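Long-range contacts in aminoglycoside phosphotransferase (Alicyclobacillus acidocaldarius subsp. acidocaldarius, PDB 4PDY), which probably transfers a phosphate group to a small-molecule substrate, as a member of the aminoglycoside phosphotransferase family with its protein-kinase-like fold: residues K289-R293 with Q345-L349; P64-R68 with P96-H100; S29-L33 with V89-S93. All blocks are in the same frame, centred on the assembly; numbering follows the deposited sequence.

Contact 1. Residues K289-R293 with Q345-L349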
loop_
_atom_site.group_PDB
_atom_site.type_symbol
_atom_site.label_atom_id
_atom_site.label_comp_id
_atom_site.label_asym_id
_atom_site.label_seq_id
_atom_site.Cartn_x
_atom_site.Cartn_y
_atom_site.Cartn_z
ATOM N N LYS A 289 0.653 9.391 -20.800
ATOM C CA LYS A 289 1.249 10.559 -20.180
ATOM C C LYS A 289 0.455 11.025 -18.945
ATOM O O LYS A 289 1.062 11.391 -17.932
ATOM C CB LYS A 289 1.337 11.695 -21.194
ATOM C CG LYS A 289 2.089 12.925 -20.718
ATOM C CD LYS A 289 2.307 13.913 -21.871
ATOM C CE LYS A 289 3.058 15.125 -21.369
ATOM N NZ LYS A 289 3.238 16.138 -22.437
ATOM N N SER A 290 -0.882 11.040 -19.053
ATOM C CA SER A 290 -1.702 11.534 -17.964
ATOM C C SER A 290 -1.579 10.654 -16.711
ATOM O O SER A 290 -1.742 11.148 -15.613
ATOM C CB SER A 290 -3.178 11.667 -18.372
ATOM O OG SER A 290 -3.745 10.453 -18.848
ATOM N N GLU A 291 -1.341 9.353 -16.897
ATOM C CA GLU A 291 -1.140 8.446 -15.748
ATOM C C GLU A 291 0.182 8.751 -15.078
ATOM O O GLU A 291 0.272 8.772 -13.843
ATOM C CB GLU A 291 -1.233 6.981 -16.163
ATOM C CG GLU A 291 -1.082 5.985 -15.008
ATOM C CD GLU A 291 -1.532 4.612 -15.421
ATOM O OE1 GLU A 291 -1.002 4.120 -16.421
ATOM O OE2 GLU A 291 -2.381 4.013 -14.732
ATOM N N TYR A 292 1.226 8.960 -15.872
ATOM C CA TYR A 292 2.500 9.403 -15.302
ATOM C C TYR A 292 2.295 10.668 -14.489
ATOM O O TYR A 292 2.861 10.854 -13.433
ATOM C CB TYR A 292 3.542 9.671 -16.372
ATOM C CG TYR A 292 4.317 8.493 -16.879
ATOM C CD1 TYR A 292 5.268 7.883 -16.064
ATOM C CD2 TYR A 292 4.133 7.996 -18.158
ATOM C CE1 TYR A 292 6.024 6.819 -16.512
ATOM C CE2 TYR A 292 4.882 6.926 -18.619
ATOM C CZ TYR A 292 5.821 6.328 -17.778
ATOM O OH TYR A 292 6.595 5.253 -18.176
ATOM N N ARG A 293 1.518 11.605 -15.045
ATOM C CA ARG A 293 1.345 12.895 -14.361
ATOM C C ARG A 293 0.580 12.753 -13.048
ATOM O O ARG A 293 0.883 13.445 -12.084
ATOM C CB ARG A 293 0.692 13.918 -15.288
ATOM C CG ARG A 293 1.485 14.084 -16.566
ATOM C CD ARG A 293 1.941 15.485 -16.836
ATOM N NE ARG A 293 0.844 16.437 -16.828
ATOM C CZ ARG A 293 0.968 17.709 -16.471
ATOM N NH1 ARG A 293 -0.098 18.489 -16.482
ATOM N NH2 ARG A 293 2.151 18.207 -16.108
ATOM N N GLN A 345 11.407 13.228 -18.323
ATOM C CA GLN A 345 11.059 11.992 -19.039
ATOM C C GLN A 345 9.618 12.049 -19.561
ATOM O O GLN A 345 9.339 11.690 -20.702
ATOM C CB GLN A 345 11.257 10.756 -18.145
ATOM C CG GLN A 345 11.046 9.414 -18.844
ATOM C CD GLN A 345 12.136 9.074 -19.844
ATOM O OE1 GLN A 345 13.174 9.719 -19.892
ATOM N NE2 GLN A 345 11.896 8.059 -20.653
ATOM N N VAL A 346 8.702 12.523 -18.716
ATOM C CA VAL A 346 7.290 12.545 -19.054
ATOM C C VAL A 346 7.004 13.535 -20.196
ATOM O O VAL A 346 6.083 13.331 -20.987
ATOM C CB VAL A 346 6.473 12.824 -17.782
ATOM C CG1 VAL A 346 5.012 13.025 -18.096
ATOM C CG2 VAL A 346 6.619 11.648 -16.818
ATOM N N GLU A 347 7.813 14.584 -20.286
ATOM C CA GLU A 347 7.754 15.515 -21.416
ATOM C C GLU A 347 8.315 14.970 -22.736
ATOM O O GLU A 347 8.007 15.514 -23.783
ATOM C CB GLU A 347 8.455 16.828 -21.051
ATOM C CG GLU A 347 7.586 17.787 -20.259
ATOM C CD GLU A 347 6.183 17.943 -20.839
ATOM O OE1 GLU A 347 6.059 18.430 -21.987
ATOM O OE2 GLU A 347 5.202 17.570 -20.149
ATOM N N HIS A 348 9.149 13.938 -22.715
ATOM C CA HIS A 348 9.560 13.303 -23.973
ATOM C C HIS A 348 9.341 11.797 -23.913
ATOM O O HIS A 348 10.291 10.995 -23.956
ATOM C CB HIS A 348 11.000 13.662 -24.360
ATOM C CG HIS A 348 12.006 13.427 -23.276
ATOM N ND1 HIS A 348 12.379 12.166 -22.862
ATOM C CD2 HIS A 348 12.736 14.296 -22.539
ATOM C CE1 HIS A 348 13.284 12.273 -21.906
ATOM N NE2 HIS A 348 13.513 13.553 -21.686
ATOM N N LEU A 349 8.072 11.432 -23.764
ATOM C CA LEU A 349 7.647 10.027 -23.898
ATOM C C LEU A 349 7.519 9.613 -25.369
ATOM O O LEU A 349 8.243 8.731 -25.842
ATOM C CB LEU A 349 6.320 9.764 -23.178
ATOM C CG LEU A 349 6.315 9.907 -21.657
ATOM C CD1 LEU A 349 4.891 9.832 -21.139
ATOM C CD2 LEU A 349 7.181 8.843 -20.983
#
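The first turn of helix 289-300 lies beside the C-terminal end of helix 319-347, the nearest backbone approach being 6.5 Å between K289 CA and V346 CA. V346 fills the middle of the contact and uses both methyls: CG2 sits against Y292, 3.7 Å from Y292 CB, while CG1 touches K289 CG and the CG of R293. L349, the last modelled residue, extends the apolar patch. Its CD1 lies 3.6 Å from Y292 CD2 and also reaches K289 CA, and CD2 meets Y292 CE2. The contact joins two helices of the largely helical C-terminal part of this kinase-like fold, with 46 of the 51 intervening residues helical. Helix 206-218 lies against another side of the first helix, where R293 turns its guanidinium to D205 and D207 rather than to E347; the Y292 ring also meets F278 edge-to-face. K289 runs along the exposed side of the contact, its chain extended beyond a CG that stands anti to the backbone N (chi1 -173°). That course brings CE to 3.5 Å from V346 O and NZ to E347. E347 points its CB away but bends back at chi2 (-46°), which leaves OE2 3.3 Å from K289 NZ in a salt bridge whose hydrogen bond is weak. Both partners are exposed, so solvent probably screens the attraction.

Contact 2. Residues P64-R68 with P96-H100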
loop_
_atom_site.group_PDB
_atom_site.type_symbol
_atom_site.label_atom_id
_atom_site.label_comp_id
_atom_site.label_asym_id
_atom_site.label_seq_id
_atom_site.Cartn_x
_atom_site.Cartn_y
_atom_site.Cartn_z
ATOM N N PRO A 64 -18.840 -9.763 6.768
ATOM C CA PRO A 64 -18.970 -10.946 5.921
ATOM C C PRO A 64 -19.293 -10.619 4.469
ATOM O O PRO A 64 -18.742 -11.253 3.577
ATOM C CB PRO A 64 -20.090 -11.736 6.596
ATOM C CG PRO A 64 -19.957 -11.385 8.035
ATOM C CD PRO A 64 -19.507 -9.953 8.069
ATOM N N ALA A 65 -20.165 -9.638 4.242
ATOM C CA ALA A 65 -20.508 -9.241 2.869
ATOM C C ALA A 65 -19.266 -8.769 2.090
ATOM O O ALA A 65 -19.132 -9.032 0.896
ATOM C CB ALA A 65 -21.558 -8.153 2.873
ATOM N N HIS A 66 -18.376 -8.079 2.790
ATOM C CA HIS A 66 -17.132 -7.598 2.217
ATOM C C HIS A 66 -16.223 -8.781 1.890
ATOM O O HIS A 66 -15.641 -8.875 0.821
ATOM C CB HIS A 66 -16.500 -6.589 3.173
ATOM C CG HIS A 66 -15.219 -5.990 2.703
ATOM N ND1 HIS A 66 -14.515 -5.089 3.468
ATOM C CD2 HIS A 66 -14.476 -6.193 1.586
ATOM C CE1 HIS A 66 -13.396 -4.762 2.850
ATOM N NE2 HIS A 66 -13.343 -5.426 1.709
ATOM N N CYS A 67 -16.151 -9.732 2.815
ATOM C CA CYS A 67 -15.348 -10.931 2.541
ATOM C C CYS A 67 -15.841 -11.652 1.274
ATOM O O CYS A 67 -15.043 -12.091 0.450
ATOM C CB CYS A 67 -15.339 -11.875 3.751
ATOM S SG CYS A 67 -14.148 -13.212 3.656
ATOM N N ARG A 68 -17.155 -11.752 1.120
ATOM C CA ARG A 68 -17.724 -12.378 -0.062
ATOM C C ARG A 68 -17.362 -11.681 -1.373
ATOM O O ARG A 68 -16.944 -12.355 -2.324
ATOM C CB ARG A 68 -19.232 -12.560 0.072
ATOM C CG ARG A 68 -19.569 -13.587 1.140
ATOM C CD ARG A 68 -21.049 -13.865 1.175
ATOM N NE ARG A 68 -21.366 -14.826 2.225
ATOM C CZ ARG A 68 -21.315 -16.149 2.097
ATOM N NH1 ARG A 68 -20.949 -16.731 0.957
ATOM N NH2 ARG A 68 -21.620 -16.898 3.148
ATOM N N PRO A 96 -16.799 -19.167 2.712
ATOM C CA PRO A 96 -15.445 -18.612 2.556
ATOM C C PRO A 96 -14.839 -17.984 3.826
ATOM O O PRO A 96 -13.705 -17.538 3.805
ATOM C CB PRO A 96 -15.640 -17.551 1.465
ATOM C CG PRO A 96 -17.044 -17.124 1.665
ATOM C CD PRO A 96 -17.827 -18.312 2.089
ATOM N N TYR A 97 -15.605 -17.952 4.918
ATOM C CA TYR A 97 -15.151 -17.395 6.187
ATOM C C TYR A 97 -15.891 -18.109 7.299
ATOM O O TYR A 97 -16.867 -18.806 7.032
ATOM C CB TYR A 97 -15.449 -15.870 6.239
ATOM C CG TYR A 97 -16.933 -15.574 6.136
ATOM C CD1 TYR A 97 -17.779 -15.699 7.218
ATOM C CD2 TYR A 97 -17.492 -15.283 4.921
ATOM C CE1 TYR A 97 -19.133 -15.500 7.103
ATOM C CE2 TYR A 97 -18.855 -15.061 4.783
ATOM C CZ TYR A 97 -19.672 -15.191 5.877
ATOM O OH TYR A 97 -21.016 -14.993 5.762
ATOM N N VAL A 98 -15.441 -17.848 8.523
ATOM C CA VAL A 98 -16.167 -18.194 9.736
ATOM C C VAL A 98 -16.380 -16.882 10.495
ATOM O O VAL A 98 -15.434 -16.143 10.713
ATOM C CB VAL A 98 -15.396 -19.193 10.641
ATOM C CG1 VAL A 98 -16.139 -19.470 11.932
ATOM C CG2 VAL A 98 -15.153 -20.486 9.906
ATOM N N ARG A 99 -17.604 -16.659 10.937
ATOM C CA ARG A 99 -17.923 -15.495 11.749
ATOM C C ARG A 99 -18.089 -16.001 13.182
ATOM O O ARG A 99 -18.929 -16.863 13.432
ATOM C CB ARG A 99 -19.214 -14.849 11.248
ATOM C CG ARG A 99 -19.648 -13.615 11.983
ATOM C CD ARG A 99 -18.789 -12.433 11.589
ATOM N NE ARG A 99 -19.230 -11.280 12.320
ATOM C CZ ARG A 99 -18.572 -10.145 12.412
ATOM N NH1 ARG A 99 -17.419 -9.982 11.776
ATOM N NH2 ARG A 99 -19.101 -9.158 13.122
ATOM N N HIS A 100 -17.311 -15.462 14.106
ATOM C CA HIS A 100 -17.385 -15.905 15.508
ATOM C C HIS A 100 -16.834 -14.817 16.426
ATOM O O HIS A 100 -15.771 -14.243 16.158
ATOM C CB HIS A 100 -16.583 -17.196 15.683
ATOM C CG HIS A 100 -16.710 -17.826 17.033
ATOM N ND1 HIS A 100 -17.895 -18.343 17.504
ATOM C CD2 HIS A 100 -15.780 -18.081 17.984
ATOM C CE1 HIS A 100 -17.696 -18.869 18.699
ATOM N NE2 HIS A 100 -16.422 -18.717 19.015
HETATM O O HOH W 1 -22.503 -12.498 4.336
#
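R68 NH2 donates to Y97 OH over 3.3 Å, with an N-H...O angle of 142° and the oxygen tilted out of the guanidinium plane, a geometry short of ideal. A water reinforces the link, lying 3.2 Å from Y97 OH and in the plane of the guanidinium at its edge, where it accepts a weak bond from R68 NE. The R68 chain is extended from CG to NE, which lets it cross the edge of the tyrosine ring; the guanidinium then stands at 79° to that ring, with Y97 CE2 and P96 CG over one of its faces. P96 CD approaches R68 NH1 to 3.7 Å. Among the apolar contacts, P64 CB packs 3.6 Å from Y97 CZ, and P64 CG meets R99 CD at 3.9 Å. P64 CD lies over a face of the R99 guanidinium, whose polar end turns to T104 and D102. The sulfur-aromatic contact is oblique: C67 SG is 5.2 Å from the Y97 ring centroid, 66° off the normal, and 3.9 Å from Y97 CB. In Y97, chi1 places CG between the backbone N and the carbonyl carbon, which turns the ring toward the helix. The first turn of helix 64-79 thus packs against the loop leading into strand 98-100 and R99 of that strand, beside the antiparallel sheet, consistent with the helix that flanks the sheet in the N-terminal lobe of kinase-like phosphotransferases.

Contact 3. Residues S29-L33 with V89-S93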
loop_
_atom_site.group_PDB
_atom_site.type_symbol
_atom_site.label_atom_id
_atom_site.label_comp_id
_atom_site.label_asym_id
_atom_site.label_seq_id
_atom_site.Cartn_x
_atom_site.Cartn_y
_atom_site.Cartn_z
ATOM N N SER A 29 -12.035 -25.943 13.757
ATOM C CA SER A 29 -12.819 -27.136 13.521
ATOM C C SER A 29 -13.960 -27.034 12.507
ATOM O O SER A 29 -14.562 -28.027 12.141
ATOM C CB SER A 29 -13.349 -27.647 14.870
ATOM O OG SER A 29 -12.281 -28.200 15.619
ATOM N N LYS A 30 -14.237 -25.817 12.021
ATOM C CA LYS A 30 -15.194 -25.661 10.919
ATOM C C LYS A 30 -14.598 -26.067 9.576
ATOM O O LYS A 30 -15.336 -26.362 8.644
ATOM C CB LYS A 30 -15.689 -24.208 10.823
ATOM C CG LYS A 30 -16.413 -23.711 12.062
ATOM C CD LYS A 30 -17.597 -24.590 12.409
ATOM C CE LYS A 30 -18.318 -24.156 13.678
ATOM N NZ LYS A 30 -17.449 -24.369 14.877
ATOM N N TYR A 31 -13.268 -26.118 9.493
ATOM C CA TYR A 31 -12.585 -26.514 8.272
ATOM C C TYR A 31 -12.342 -28.026 8.296
ATOM O O TYR A 31 -12.561 -28.692 9.324
ATOM C CB TYR A 31 -11.275 -25.734 8.130
ATOM C CG TYR A 31 -11.516 -24.256 7.928
ATOM C CD1 TYR A 31 -11.711 -23.405 8.997
ATOM C CD2 TYR A 31 -11.571 -23.715 6.654
ATOM C CE1 TYR A 31 -11.976 -22.040 8.796
ATOM C CE2 TYR A 31 -11.850 -22.372 6.442
ATOM C CZ TYR A 31 -12.015 -21.540 7.518
ATOM O OH TYR A 31 -12.292 -20.192 7.359
ATOM N N ASP A 32 -11.898 -28.557 7.165
ATOM C CA ASP A 32 -11.506 -29.967 7.063
ATOM C C ASP A 32 -9.997 -30.174 6.848
ATOM O O ASP A 32 -9.562 -30.981 6.022
ATOM C CB ASP A 32 -12.291 -30.663 5.952
ATOM C CG ASP A 32 -13.763 -30.812 6.278
ATOM O OD1 ASP A 32 -14.103 -31.093 7.459
ATOM O OD2 ASP A 32 -14.582 -30.692 5.332
ATOM N N LEU A 33 -9.189 -29.481 7.618
ATOM C CA LEU A 33 -7.758 -29.419 7.359
ATOM C C LEU A 33 -6.886 -30.276 8.286
ATOM O O LEU A 33 -5.656 -30.304 8.142
ATOM C CB LEU A 33 -7.299 -27.975 7.433
ATOM C CG LEU A 33 -7.946 -27.063 6.392
ATOM C CD1 LEU A 33 -7.507 -25.635 6.664
ATOM C CD2 LEU A 33 -7.602 -27.485 4.972
ATOM N N VAL A 89 -9.434 -21.067 1.297
ATOM C CA VAL A 89 -9.922 -22.394 1.671
ATOM C C VAL A 89 -11.298 -22.208 2.279
ATOM O O VAL A 89 -11.501 -21.326 3.110
ATOM C CB VAL A 89 -8.965 -23.084 2.663
ATOM C CG1 VAL A 89 -9.542 -24.427 3.067
ATOM C CG2 VAL A 89 -7.602 -23.207 1.996
ATOM N N THR A 90 -12.244 -23.041 1.884
ATOM C CA THR A 90 -13.597 -22.946 2.399
ATOM C C THR A 90 -13.826 -23.908 3.552
ATOM O O THR A 90 -13.087 -24.869 3.713
ATOM C CB THR A 90 -14.648 -23.211 1.325
ATOM O OG1 THR A 90 -14.480 -24.509 0.780
ATOM C CG2 THR A 90 -14.558 -22.159 0.199
ATOM N N THR A 91 -14.840 -23.639 4.355
ATOM C CA THR A 91 -15.189 -24.477 5.475
ATOM C C THR A 91 -15.852 -25.774 4.983
ATOM O O THR A 91 -16.111 -25.964 3.789
ATOM C CB THR A 91 -16.172 -23.750 6.408
ATOM O OG1 THR A 91 -17.441 -23.632 5.750
ATOM C CG2 THR A 91 -15.641 -22.377 6.848
ATOM N N SER A 92 -16.161 -26.645 5.930
ATOM C CA SER A 92 -16.856 -27.883 5.615
ATOM C C SER A 92 -18.250 -27.650 5.027
ATOM O O SER A 92 -18.791 -28.525 4.363
ATOM C CB SER A 92 -16.970 -28.763 6.856
ATOM O OG SER A 92 -17.734 -28.105 7.841
ATOM N N SER A 93 -18.833 -26.479 5.299
ATOM C CA SER A 93 -20.100 -26.083 4.683
ATOM C C SER A 93 -19.947 -25.213 3.423
ATOM O O SER A 93 -20.930 -24.627 2.956
ATOM C CB SER A 93 -20.944 -25.341 5.705
ATOM O OG SER A 93 -20.414 -24.051 5.937
HETATM O O HOH W 2 -11.761 -19.272 4.804
HETATM O O HOH W 3 -12.056 -27.206 4.643
#
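Y31 lays one face of its ring against T91, whose CG2 stands 4.0 Å from the ring centroid and only 21° off the normal, a CH-pi contact displaced toward the rim. Here the loop joining helix 25-28 to strand 35-41 meets the loop between strands 88-89 and 98-100, both bordering the antiparallel sheet of the kinase-like N-terminal lobe. The two chains come within 4.3 Å at Y31 CA and T91 CA, and their touching parts run 121° apart, so this is a crossing of loops rather than a strand pairing.

Y31 directs its CB away from the other loop, but its first torsion sets CG beside the backbone N, anti to the carbonyl carbon, and swings the ring back alongside residues 89-91. The ring edge faces V89 O, in plane, with Y31 CE2 3.5 Å from that oxygen. A water, also in the ring plane, accepts from Y31 OH and donates to V89 O, fixing the hydroxyl end relative to the neighbouring backbone. V98 packs on both Y31 and T91, tying the pair to strand 98-100. Farther along, L33 and V89 reach toward each other tip to tip, CD2 to CG1 at 4.1 Å; both also touch Y55 of strand 54-60. A second water bridges D32 N and T90 O, coupling the backbones once more.

On the exposed side, D32 turns its carboxylate alongside S92, with OD2 3.4 Å from S92 CB. K30 takes part mainly through its carbonyl, while its side chain leads away to A26 O. That carbonyl oxygen accepts from S92 N at 2.9 Å in a nearly straight bond, the N-H...O angle being 171°, with the donor in the carbonyl plane.

In the fold
Contacts 2 and 3 belong together, their centres about 13 Å apart, whereas contact 1 lies on the opposite side of the chain's centre, about 42 Å from contact 2 and 49 Å from contact 3 between centres. Contacts 2 and 3 share the surroundings of strand 98-100: V98 CG2 packs 3.6 Å from T91 CG2 and 3.7 Å from Y31 CE1. Along the chain their segments alternate, 29-33, 64-68, 89-93 and 96-100, so the two closures interlock within the sheet-containing lobe. Contact 1 opens only afterwards and joins helices near the C-terminus. The three therefore sample both parts of the bilobal kinase-like fold, and contact 1 touches neither of the others.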